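Local coordinates for CG1507-PB, isoform B (Drosophila melanogaster, PDB 5FGO), which probably binds purine-rich DNA and mRNA and unwinds double strands, the present piece being PUR repeat III, which forms a dimer, at residues His19-Asp23 with Asn24-Tyr28; Cys59-Arg62 with Phe63-Phe67. All coordinates share one frame; numbering follows the deposited sequence.

Contact 1: His19-Asp23 with Asn24-Tyr28; sequences HMKVD and NKNFY
His19 and Lys21 reach across from strand 18-22 to the side-chain oxygen of Asn26 on the antiparallel strand 25-34. His19 NE2 gives its proton to Asn26 OD1 at 2.9 Å and almost in line. The oxygen lies in the imidazole plane, and amide and ring are turned only 22° apart. Lys21 runs alongside Asn26, and its bend at the last torsion (chi4 65°) brings NZ to the same OD1 in a weak hydrogen bond. On this face His19 also meets Tyr28: the displaced rings, tilted by some 30°, hardly overlap, with CD2 of His19 3.4 Å from CE1 of Tyr28.

The other face carries the apolar side chains of Met20, Val22 and Phe27, with Lys25 beside them. Selenomethionine Met20 and Phe27 pair through their CB atoms, and Val22 CG1 meets the Phe27 ring at its edge, 3.9 Å from CE2. Paired backbone bonds join Met20 to Phe27 and Val22 to Lys25. The hairpin's two-residue loop, Asp23 and Asn24, is a type II' turn from Val22 to Lys25; a water bridges Asp23 O and Lys25 O. Lys25 NZ forms a salt bridge with Glu44, and Asp23 OD1 one with Lys58 of the second subunit.

With the straight bond from His19 and the weak one from Lys21 both ending on OD1, the Asn26 amide is probably restrained in its rotation, and the nearby ammonium would tend to disfavour a second proton on His19.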
loop_
_atom_site.group_PDB
_atom_site.type_symbol
_atom_site.label_atom_id
_atom_site.label_comp_id
_atom_site.label_asym_id
_atom_site.label_seq_id
_atom_site.Cartn_x
_atom_site.Cartn_y
_atom_site.Cartn_z
ATOM N N HIS B 19 -4.452 -4.238 10.871
ATOM C CA HIS B 19 -3.063 -4.200 11.276
ATOM C C HIS B 19 -2.258 -5.418 10.804
ATOM O O HIS B 19 -2.782 -6.522 10.721
ATOM C CB HIS B 19 -3.035 -4.056 12.794
ATOM C CG HIS B 19 -1.759 -4.496 13.433
ATOM N ND1 HIS B 19 -1.645 -5.697 14.097
ATOM C CD2 HIS B 19 -0.546 -3.900 13.519
ATOM C CE1 HIS B 19 -0.422 -5.819 14.576
ATOM N NE2 HIS B 19 0.268 -4.747 14.229
HETATM N N MSE B 20 -0.990 -5.218 10.474
HETATM C CA MSE B 20 -0.130 -6.337 10.090
HETATM C C MSE B 20 1.198 -6.209 10.802
HETATM O O MSE B 20 1.626 -5.109 11.090
HETATM C CB MSE B 20 0.089 -6.384 8.571
HETATM C CG MSE B 20 0.965 -7.552 8.094
HETATM SE SE MSE B 20 1.169 -7.624 6.156
HETATM C CE MSE B 20 0.107 -6.030 5.883
ATOM N N LYS B 21 1.839 -7.327 11.100
ATOM C CA LYS B 21 3.145 -7.313 11.761
ATOM C C LYS B 21 4.157 -8.046 10.934
ATOM O O LYS B 21 3.888 -9.138 10.463
ATOM C CB LYS B 21 3.086 -7.965 13.142
ATOM C CG LYS B 21 2.524 -7.071 14.188
ATOM C CD LYS B 21 2.637 -7.677 15.570
ATOM C CE LYS B 21 2.731 -6.579 16.628
ATOM N NZ LYS B 21 1.533 -5.701 16.781
ATOM N N VAL B 22 5.322 -7.449 10.759
ATOM C CA VAL B 22 6.396 -8.104 10.033
ATOM C C VAL B 22 7.728 -7.566 10.535
ATOM O O VAL B 22 7.871 -6.373 10.750
ATOM C CB VAL B 22 6.240 -7.938 8.478
ATOM C CG1 VAL B 22 6.092 -6.496 8.106
ATOM C CG2 VAL B 22 7.398 -8.603 7.717
ATOM N N ASP B 23 8.647 -8.485 10.803
ATOM C CA ASP B 23 9.968 -8.187 11.341
ATOM C C ASP B 23 9.858 -7.279 12.570
ATOM O O ASP B 23 9.202 -7.638 13.555
ATOM C CB ASP B 23 10.841 -7.556 10.261
ATOM C CG ASP B 23 11.011 -8.460 9.043
ATOM O OD1 ASP B 23 11.032 -9.695 9.226
ATOM O OD2 ASP B 23 11.137 -7.937 7.907
ATOM N N ASN B 24 10.490 -6.110 12.524
ATOM C CA ASN B 24 10.393 -5.197 13.647
ATOM C C ASN B 24 9.452 -4.040 13.391
ATOM O O ASN B 24 9.564 -3.022 14.031
ATOM C CB ASN B 24 11.769 -4.655 14.038
ATOM C CG ASN B 24 11.837 -4.260 15.507
ATOM O OD1 ASN B 24 11.053 -4.747 16.325
ATOM N ND2 ASN B 24 12.743 -3.348 15.842
ATOM N N LYS B 25 8.604 -4.117 12.380
ATOM C CA LYS B 25 7.712 -2.986 12.100
ATOM C C LYS B 25 6.249 -3.370 12.032
ATOM O O LYS B 25 5.908 -4.523 11.829
ATOM C CB LYS B 25 8.115 -2.240 10.832
ATOM C CG LYS B 25 8.392 -3.054 9.601
ATOM C CD LYS B 25 8.863 -2.090 8.508
ATOM C CE LYS B 25 9.407 -2.800 7.308
ATOM N NZ LYS B 25 10.244 -1.894 6.535
ATOM N N ASN B 26 5.389 -2.384 12.213
ATOM C CA ASN B 26 3.962 -2.590 12.098
ATOM C C ASN B 26 3.323 -1.772 10.986
ATOM O O ASN B 26 3.630 -0.585 10.819
ATOM C CB ASN B 26 3.285 -2.213 13.413
ATOM C CG ASN B 26 3.667 -3.121 14.539
ATOM O OD1 ASN B 26 3.009 -4.109 14.806
ATOM N ND2 ASN B 26 4.738 -2.782 15.218
ATOM N N PHE B 27 2.379 -2.384 10.277
ATOM C CA PHE B 27 1.583 -1.676 9.278
ATOM C C PHE B 27 0.129 -1.449 9.698
ATOM O O PHE B 27 -0.542 -2.345 10.208
ATOM C CB PHE B 27 1.627 -2.436 7.965
ATOM C CG PHE B 27 2.922 -2.283 7.200
ATOM C CD1 PHE B 27 3.124 -1.186 6.369
ATOM C CD2 PHE B 27 3.922 -3.233 7.280
ATOM C CE1 PHE B 27 4.276 -1.049 5.634
ATOM C CE2 PHE B 27 5.102 -3.085 6.538
ATOM C CZ PHE B 27 5.268 -2.000 5.717
ATOM N N TYR B 28 -0.356 -0.232 9.505
ATOM C CA TYR B 28 -1.751 0.060 9.796
ATOM C C TYR B 28 -2.511 0.513 8.588
ATOM O O TYR B 28 -1.968 1.212 7.755
ATOM C CB TYR B 28 -1.849 1.104 10.897
ATOM C CG TYR B 28 -1.269 0.596 12.192
ATOM C CD1 TYR B 28 -2.029 -0.208 13.034
ATOM C CD2 TYR B 28 0.038 0.870 12.553
ATOM C CE1 TYR B 28 -1.510 -0.703 14.195
ATOM C CE2 TYR B 28 0.565 0.391 13.717
ATOM C CZ TYR B 28 -0.211 -0.394 14.538
ATOM O OH TYR B 28 0.299 -0.891 15.709
HETATM O O HOH W 1 6.881 -6.310 14.306
#

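Contact 2: Cys59-Arg62 with Phe63-Phe67; sequences CWIR and FRDIF
The first turns of helix 60-72 begin here, with Cys59 at the N-cap position just ahead of them. Four successive i to i+4 backbone bonds start the helix: Phe63 N to Cys59 O (3.0 Å), Arg64 N to Trp60 O (2.9 Å), Asp65 N to Ile61 O (2.9 Å) and Ile66 N to Arg62 O (3.1 Å). Beside the cap, the Arg62 chain bends at chi3 (-76°) and lays one guanidinium face over Cys59 CB, near the edge of the group, while NH2 bonds back to Lys58 O, the carbonyl just before the cap.

In the PUR fold a four-stranded antiparallel sheet is followed by one helix, and two such units intertwine. This helix therefore has one side directed into the dimer. Phe63 lies on it: its ring meets Phe67 of the second subunit with the planes close to parallel, and Phe29 of that subunit edge-to-face. Phe67 of this chain in turn meets Phe63 of the second subunit. Within the chain, Cys59 O approaches the Phe63 ring at its edge, and Trp60 NE1 is hydrogen-bonded to Ile55 O, tying the helix start to the end of strand 49-56.

Elsewhere on the helix surface, Ile61 meets two polar side chains. Its CD1 lies 3.7 Å from NH2 of Arg64, the two chains running alongside and pointing the same way. Ile61 CG2, anti to its own nitrogen, comes to 3.5 Å from OD2 of Asp65, whose chain crosses it obliquely. Arg64 bends at chi2 and chi3, which turns its guanidinium back over Ile61 O, a carbonyl met by one face near the rim, and toward the Asp65 carboxylate. The exact geometry of that charged pair is doubtful, its modelled separation being too short.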
loop_
_atom_site.group_PDB
_atom_site.type_symbol
_atom_site.label_atom_id
_atom_site.label_comp_id
_atom_site.label_asym_id
_atom_site.label_seq_id
_atom_site.Cartn_x
_atom_site.Cartn_y
_atom_site.Cartn_z
ATOM N N CYS B 59 -8.716 4.425 -7.102
ATOM C CA CYS B 59 -7.660 3.601 -7.671
ATOM C C CYS B 59 -7.305 2.383 -6.825
ATOM O O CYS B 59 -6.289 1.730 -7.060
ATOM C CB CYS B 59 -6.426 4.468 -7.964
ATOM S SG CYS B 59 -5.535 5.079 -6.527
ATOM N N TRP B 60 -8.172 2.029 -5.887
ATOM C CA TRP B 60 -7.951 0.812 -5.080
ATOM C C TRP B 60 -7.825 -0.438 -5.973
ATOM O O TRP B 60 -6.986 -1.311 -5.704
ATOM C CB TRP B 60 -9.074 0.600 -4.039
ATOM C CG TRP B 60 -9.038 1.629 -2.936
ATOM C CD1 TRP B 60 -8.186 2.694 -2.848
ATOM C CD2 TRP B 60 -9.832 1.654 -1.739
ATOM N NE1 TRP B 60 -8.438 3.404 -1.702
ATOM C CE2 TRP B 60 -9.432 2.782 -0.998
ATOM C CE3 TRP B 60 -10.845 0.839 -1.228
ATOM C CZ2 TRP B 60 -10.012 3.122 0.220
ATOM C CZ3 TRP B 60 -11.424 1.174 -0.005
ATOM C CH2 TRP B 60 -11.003 2.306 0.703
ATOM N N ILE B 61 -8.653 -0.529 -7.018
ATOM C CA ILE B 61 -8.594 -1.681 -7.915
ATOM C C ILE B 61 -7.272 -1.745 -8.671
ATOM O O ILE B 61 -6.637 -2.804 -8.745
ATOM C CB ILE B 61 -9.759 -1.696 -8.917
ATOM C CG1 ILE B 61 -11.058 -2.055 -8.203
ATOM C CG2 ILE B 61 -9.530 -2.774 -9.977
ATOM C CD1 ILE B 61 -11.050 -3.485 -7.707
ATOM N N ARG B 62 -6.879 -0.618 -9.258
ATOM C CA ARG B 62 -5.597 -0.531 -9.960
ATOM C C ARG B 62 -4.456 -1.006 -9.057
ATOM O O ARG B 62 -3.584 -1.767 -9.486
ATOM C CB ARG B 62 -5.358 0.910 -10.465
ATOM C CG ARG B 62 -5.869 1.186 -11.883
ATOM C CD ARG B 62 -5.787 2.651 -12.295
ATOM N NE ARG B 62 -6.850 3.439 -11.667
ATOM C CZ ARG B 62 -6.961 4.763 -11.737
ATOM N NH1 ARG B 62 -6.034 5.487 -12.342
ATOM N NH2 ARG B 62 -7.982 5.370 -11.149
ATOM N N PHE B 63 -4.501 -0.578 -7.802
ATOM C CA PHE B 63 -3.569 -1.017 -6.782
ATOM C C PHE B 63 -3.586 -2.523 -6.515
ATOM O O PHE B 63 -2.558 -3.202 -6.524
ATOM C CB PHE B 63 -3.910 -0.294 -5.501
ATOM C CG PHE B 63 -2.797 0.486 -4.936
ATOM C CD1 PHE B 63 -2.565 1.782 -5.363
ATOM C CD2 PHE B 63 -1.991 -0.050 -3.954
ATOM C CE1 PHE B 63 -1.538 2.531 -4.825
ATOM C CE2 PHE B 63 -0.965 0.691 -3.406
ATOM C CZ PHE B 63 -0.737 1.974 -3.844
ATOM N N ARG B 64 -4.789 -3.036 -6.304
ATOM C CA ARG B 64 -4.999 -4.433 -6.013
ATOM C C ARG B 64 -4.430 -5.294 -7.155
ATOM O O ARG B 64 -3.831 -6.351 -6.907
ATOM C CB ARG B 64 -6.491 -4.681 -5.772
ATOM C CG ARG B 64 -6.796 -5.943 -4.960
ATOM C CD ARG B 64 -7.053 -7.154 -5.822
ATOM N NE ARG B 64 -8.284 -6.990 -6.569
ATOM C CZ ARG B 64 -8.328 -6.891 -7.889
ATOM N NH1 ARG B 64 -7.204 -6.974 -8.590
ATOM N NH2 ARG B 64 -9.490 -6.732 -8.505
ATOM N N ASP B 65 -4.621 -4.837 -8.398
ATOM C CA ASP B 65 -4.154 -5.574 -9.581
ATOM C C ASP B 65 -2.631 -5.617 -9.627
ATOM O O ASP B 65 -2.024 -6.646 -9.922
ATOM C CB ASP B 65 -4.695 -4.944 -10.868
ATOM C CG ASP B 65 -6.204 -5.066 -11.002
ATOM O OD1 ASP B 65 -6.795 -5.975 -10.399
ATOM O OD2 ASP B 65 -6.811 -4.223 -11.684
ATOM N N ILE B 66 -2.005 -4.485 -9.355
ATOM C CA ILE B 66 -0.559 -4.462 -9.311
ATOM C C ILE B 66 -0.087 -5.499 -8.282
ATOM O O ILE B 66 0.859 -6.270 -8.517
ATOM C CB ILE B 66 -0.047 -3.066 -8.965
ATOM C CG1 ILE B 66 -0.264 -2.148 -10.164
ATOM C CG2 ILE B 66 1.422 -3.112 -8.565
ATOM C CD1 ILE B 66 -0.033 -0.723 -9.890
ATOM N N PHE B 67 -0.774 -5.553 -7.153
ATOM C CA PHE B 67 -0.388 -6.520 -6.146
ATOM C C PHE B 67 -0.529 -7.982 -6.532
ATOM O O PHE B 67 0.376 -8.775 -6.225
ATOM C CB PHE B 67 -1.111 -6.240 -4.845
ATOM C CG PHE B 67 -0.218 -5.606 -3.861
ATOM C CD1 PHE B 67 0.086 -4.258 -3.964
ATOM C CD2 PHE B 67 0.442 -6.384 -2.922
ATOM C CE1 PHE B 67 0.962 -3.667 -3.083
ATOM C CE2 PHE B 67 1.322 -5.817 -2.032
ATOM C CZ PHE B 67 1.576 -4.450 -2.110
#

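In the fold
The two contacts come in series along the chain: contact 1 is the opening hairpin of strands 18-22 and 25-34, and contact 2 starts helix 60-72 after the remaining strands, 37-46 and 49-56, have completed the sheet. Their centres are 21 Å apart, on opposite sides of the chain's centre, and their nearest atoms remain about 8 Å apart, so they do not touch within one subunit. They meet across the dimer instead: Met20 of contact 1 packs on Phe63 of the second subunit, and Cys59 of contact 2 on Met20 of that subunit. Hairpin and helix start thus both contribute to joining the two copies.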